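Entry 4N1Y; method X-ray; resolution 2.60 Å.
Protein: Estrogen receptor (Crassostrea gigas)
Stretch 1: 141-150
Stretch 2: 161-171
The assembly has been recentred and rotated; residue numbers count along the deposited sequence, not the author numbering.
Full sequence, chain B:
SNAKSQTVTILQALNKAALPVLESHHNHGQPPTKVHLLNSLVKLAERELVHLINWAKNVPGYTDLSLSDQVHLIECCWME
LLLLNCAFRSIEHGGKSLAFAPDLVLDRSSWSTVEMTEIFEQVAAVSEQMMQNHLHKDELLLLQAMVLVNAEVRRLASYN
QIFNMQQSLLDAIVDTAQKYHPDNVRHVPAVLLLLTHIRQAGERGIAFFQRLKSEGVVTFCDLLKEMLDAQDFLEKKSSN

Stretch 1 141-150: LLLQAMVLVN
Stretch 2 (161-171) QIFNMQQSLLD

Two helices of one chain, 141-149 and 161-171, pack nearly antiparallel: their N-to-C directions differ by 156° (signed crossing angle -156°), and their axes approach to 10.0 Å. Both keep regular helical phi/psi and i to i-4 backbone hydrogen bonds, from Ala145 N to Leu141 O at 3.2 Å through Asn150 N to Met146 O at 2.8 Å in the first. Asn150, at -97/8, is the first residue to leave helical values. The register is set by two close CA pairs, Met146 CA to Leu169 CA at 6.5 Å and Val149 CA to Gln166 CA at 6.4 Å; three residues forward on one helix answer three backward on the other.

No hydrogen bond crosses the contact, which buries 416 Å², both sides summed, and rests on apolar packing. Its centre is Leu169, a knob whose CA-to-CB bond points toward the first helix and whose side chain sits among Leu142, Ala145, Met146 and Val149, the i, i+3, i+4, i+7 pattern of a classic hole. Its rotamer is m,t (-74°, 178°). The methyls spread over the hole: Leu169 CD1 lies 3.8 Å from Ala145 CB and 3.6 Å from Val149 CG1, while Leu169 CD2 lies 4.3 Å from Leu142 CD2. Ala145 also points toward the second helix, and Leu169 CD1 lies 3.7 Å from Ala145 O.

The CA-to-CB bond of Met146 points sideways, but the end of its side chain comes nearer. With chi1 t (-171°), chi2 p (50°) and chi3 p (88°), Met146 CE lies 3.4 Å from Leu169 CB and 3.6 Å from Leu170 CD2. Leu170 (m,t; -76°, -179°) starts away from the first helix, yet its end comes nearer, so these two meet through their tips. Leu142 is likewise sideways at its base, and its extended m,t rotamer (-69°, 177°) carries CD2 to the flank of Leu169.

Val149 points toward the second helix with chi1 m (-50°). Val149 CG1 and Val149 CG2 both pack on Leu169 CD1 at 3.6 Å; Val149 CG1 also meets Met165 CE at 3.8 Å, and Val149 CG2 also approaches Gln166 CA at 4.3 Å. Met165 points toward the first helix with chi1 m (-69°), chi2 t (177°) and chi3 p (61°), the last turn placing CE by the valine. Ile162, m,t (-60°, 167°), closes this end with Ile162 CG2 3.7 Å from Val149 O.

Ser168 OG donates to Asn164 O at 3.1 Å within its own helix; Phe163 and Gln167 point away from the first helix.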

# COMPACT_ATOMS: atom_id res chain seq x y z
N LEU B 141 -5.10 -13.77 10.95
CA LEU B 141 -6.50 -13.45 11.18
C LEU B 141 -6.67 -11.95 11.47
O LEU B 141 -7.55 -11.29 10.92
CB LEU B 141 -7.05 -14.30 12.32
CG LEU B 141 -7.14 -15.78 11.96
CD1 LEU B 141 -7.73 -16.62 13.06
CD2 LEU B 141 -7.96 -15.94 10.71
N LEU B 142 -5.82 -11.42 12.34
CA LEU B 142 -5.90 -10.01 12.68
C LEU B 142 -5.56 -9.17 11.47
O LEU B 142 -6.19 -8.16 11.19
CB LEU B 142 -4.96 -9.69 13.85
CG LEU B 142 -5.44 -10.33 15.16
CD1 LEU B 142 -4.44 -10.06 16.27
CD2 LEU B 142 -6.86 -9.86 15.53
N LEU B 143 -4.58 -9.63 10.71
CA LEU B 143 -4.15 -8.91 9.53
C LEU B 143 -5.25 -8.76 8.50
O LEU B 143 -5.44 -7.68 7.95
CB LEU B 143 -2.96 -9.63 8.91
CG LEU B 143 -1.62 -9.29 9.55
CD1 LEU B 143 -0.60 -10.24 9.03
CD2 LEU B 143 -1.24 -7.88 9.16
N GLN B 144 -5.97 -9.84 8.22
CA GLN B 144 -7.04 -9.72 7.25
C GLN B 144 -8.11 -8.77 7.79
O GLN B 144 -8.60 -7.91 7.06
CB GLN B 144 -7.59 -11.08 6.84
CG GLN B 144 -7.74 -12.11 7.91
CD GLN B 144 -8.07 -13.47 7.32
OE1 GLN B 144 -8.68 -14.32 7.97
NE2 GLN B 144 -7.64 -13.69 6.08
N ALA B 145 -8.45 -8.90 9.06
CA ALA B 145 -9.45 -8.01 9.65
C ALA B 145 -8.98 -6.57 9.48
O ALA B 145 -9.76 -5.67 9.11
CB ALA B 145 -9.66 -8.34 11.09
N MET B 146 -7.69 -6.37 9.72
CA MET B 146 -7.09 -5.06 9.55
C MET B 146 -7.15 -4.59 8.09
O MET B 146 -7.51 -3.45 7.81
CB MET B 146 -5.64 -5.11 10.02
CG MET B 146 -5.01 -3.77 10.07
SD MET B 146 -6.08 -2.63 10.95
CE MET B 146 -5.49 -2.92 12.61
N VAL B 147 -6.86 -5.49 7.15
CA VAL B 147 -6.89 -5.16 5.73
C VAL B 147 -8.28 -4.66 5.36
O VAL B 147 -8.43 -3.69 4.63
CB VAL B 147 -6.52 -6.36 4.84
CG1 VAL B 147 -6.79 -6.04 3.36
CG2 VAL B 147 -5.06 -6.72 5.02
N LEU B 148 -9.28 -5.34 5.91
CA LEU B 148 -10.68 -4.97 5.74
C LEU B 148 -11.01 -3.58 6.28
O LEU B 148 -11.52 -2.74 5.56
CB LEU B 148 -11.55 -6.01 6.44
CG LEU B 148 -13.04 -5.74 6.46
CD1 LEU B 148 -13.59 -5.82 5.06
CD2 LEU B 148 -13.71 -6.76 7.36
N VAL B 149 -10.69 -3.33 7.55
CA VAL B 149 -11.09 -2.07 8.17
C VAL B 149 -10.19 -0.91 7.73
O VAL B 149 -10.55 0.26 7.93
CB VAL B 149 -11.08 -2.15 9.72
CG1 VAL B 149 -11.85 -3.38 10.19
CG2 VAL B 149 -9.66 -2.19 10.26
N ASN B 150 -9.05 -1.22 7.12
CA ASN B 150 -8.14 -0.20 6.61
C ASN B 150 -8.37 0.00 5.11
O ASN B 150 -7.61 0.71 4.45
CB ASN B 150 -6.69 -0.61 6.84
CG ASN B 150 -5.72 0.56 6.69
OD1 ASN B 150 -5.95 1.64 7.25
ND2 ASN B 150 -4.65 0.37 5.91
N GLN B 161 -17.41 4.10 13.88
CA GLN B 161 -17.45 2.69 14.20
C GLN B 161 -16.22 2.01 13.62
O GLN B 161 -15.63 1.14 14.26
CB GLN B 161 -18.74 2.14 13.64
CG GLN B 161 -19.77 3.27 13.68
CD GLN B 161 -21.09 2.94 13.04
OE1 GLN B 161 -21.58 1.81 13.10
NE2 GLN B 161 -21.68 3.94 12.38
N ILE B 162 -15.85 2.42 12.41
CA ILE B 162 -14.65 1.95 11.75
C ILE B 162 -13.43 2.37 12.57
O ILE B 162 -12.47 1.62 12.72
CB ILE B 162 -14.55 2.51 10.35
CG1 ILE B 162 -15.74 2.07 9.51
CG2 ILE B 162 -13.26 2.11 9.71
CD1 ILE B 162 -15.84 2.83 8.23
N PHE B 163 -13.48 3.58 13.11
CA PHE B 163 -12.38 4.03 13.94
C PHE B 163 -12.25 3.13 15.16
O PHE B 163 -11.17 2.65 15.47
CB PHE B 163 -12.59 5.47 14.38
CG PHE B 163 -11.57 5.96 15.36
CD1 PHE B 163 -10.27 6.23 14.94
CD2 PHE B 163 -11.90 6.15 16.69
CE1 PHE B 163 -9.32 6.68 15.84
CE2 PHE B 163 -10.95 6.59 17.61
CZ PHE B 163 -9.66 6.86 17.18
N ASN B 164 -13.38 2.87 15.82
CA ASN B 164 -13.43 1.98 16.97
C ASN B 164 -12.90 0.58 16.64
O ASN B 164 -12.25 -0.05 17.47
CB ASN B 164 -14.84 1.90 17.53
CG ASN B 164 -15.27 3.20 18.22
OD1 ASN B 164 -14.44 4.03 18.57
ND2 ASN B 164 -16.58 3.35 18.45
N MET B 165 -13.22 0.08 15.45
CA MET B 165 -12.76 -1.25 15.08
C MET B 165 -11.26 -1.23 14.86
O MET B 165 -10.57 -2.12 15.34
CB MET B 165 -13.48 -1.78 13.84
CG MET B 165 -14.94 -2.09 14.09
SD MET B 165 -15.84 -2.65 12.62
CE MET B 165 -14.94 -4.14 12.21
N GLN B 166 -10.77 -0.21 14.16
CA GLN B 166 -9.34 -0.06 13.94
C GLN B 166 -8.56 -0.02 15.26
O GLN B 166 -7.54 -0.69 15.41
CB GLN B 166 -9.06 1.21 13.13
CG GLN B 166 -7.58 1.43 12.81
CD GLN B 166 -7.28 2.86 12.37
OE1 GLN B 166 -8.19 3.66 12.15
NE2 GLN B 166 -5.99 3.18 12.27
N GLN B 167 -9.05 0.74 16.23
CA GLN B 167 -8.42 0.83 17.53
C GLN B 167 -8.41 -0.53 18.20
O GLN B 167 -7.38 -0.94 18.75
CB GLN B 167 -9.11 1.88 18.39
CG GLN B 167 -8.97 3.28 17.83
CD GLN B 167 -7.52 3.64 17.54
OE1 GLN B 167 -6.75 3.90 18.45
NE2 GLN B 167 -7.15 3.62 16.27
N SER B 168 -9.54 -1.23 18.15
CA SER B 168 -9.58 -2.55 18.77
C SER B 168 -8.65 -3.51 18.06
O SER B 168 -7.93 -4.26 18.70
CB SER B 168 -10.99 -3.14 18.77
OG SER B 168 -11.91 -2.34 19.49
N LEU B 169 -8.62 -3.45 16.73
CA LEU B 169 -7.74 -4.34 15.98
C LEU B 169 -6.27 -4.04 16.28
O LEU B 169 -5.48 -4.96 16.52
CB LEU B 169 -8.03 -4.25 14.49
CG LEU B 169 -9.33 -4.97 14.19
CD1 LEU B 169 -9.71 -4.88 12.71
CD2 LEU B 169 -9.23 -6.40 14.66
N LEU B 170 -5.91 -2.76 16.32
CA LEU B 170 -4.54 -2.35 16.63
C LEU B 170 -4.07 -2.89 17.98
O LEU B 170 -2.95 -3.39 18.10
CB LEU B 170 -4.44 -0.84 16.63
CG LEU B 170 -4.40 -0.17 15.27
CD1 LEU B 170 -4.27 1.34 15.44
CD2 LEU B 170 -3.26 -0.72 14.43
N ASP B 171 -4.93 -2.81 19.00
CA ASP B 171 -4.61 -3.38 20.30
C ASP B 171 -4.41 -4.89 20.21
O ASP B 171 -3.46 -5.42 20.78
CB ASP B 171 -5.72 -3.09 21.31
CG ASP B 171 -5.80 -1.62 21.67
OD1 ASP B 171 -4.85 -0.87 21.34
OD2 ASP B 171 -6.83 -1.22 22.27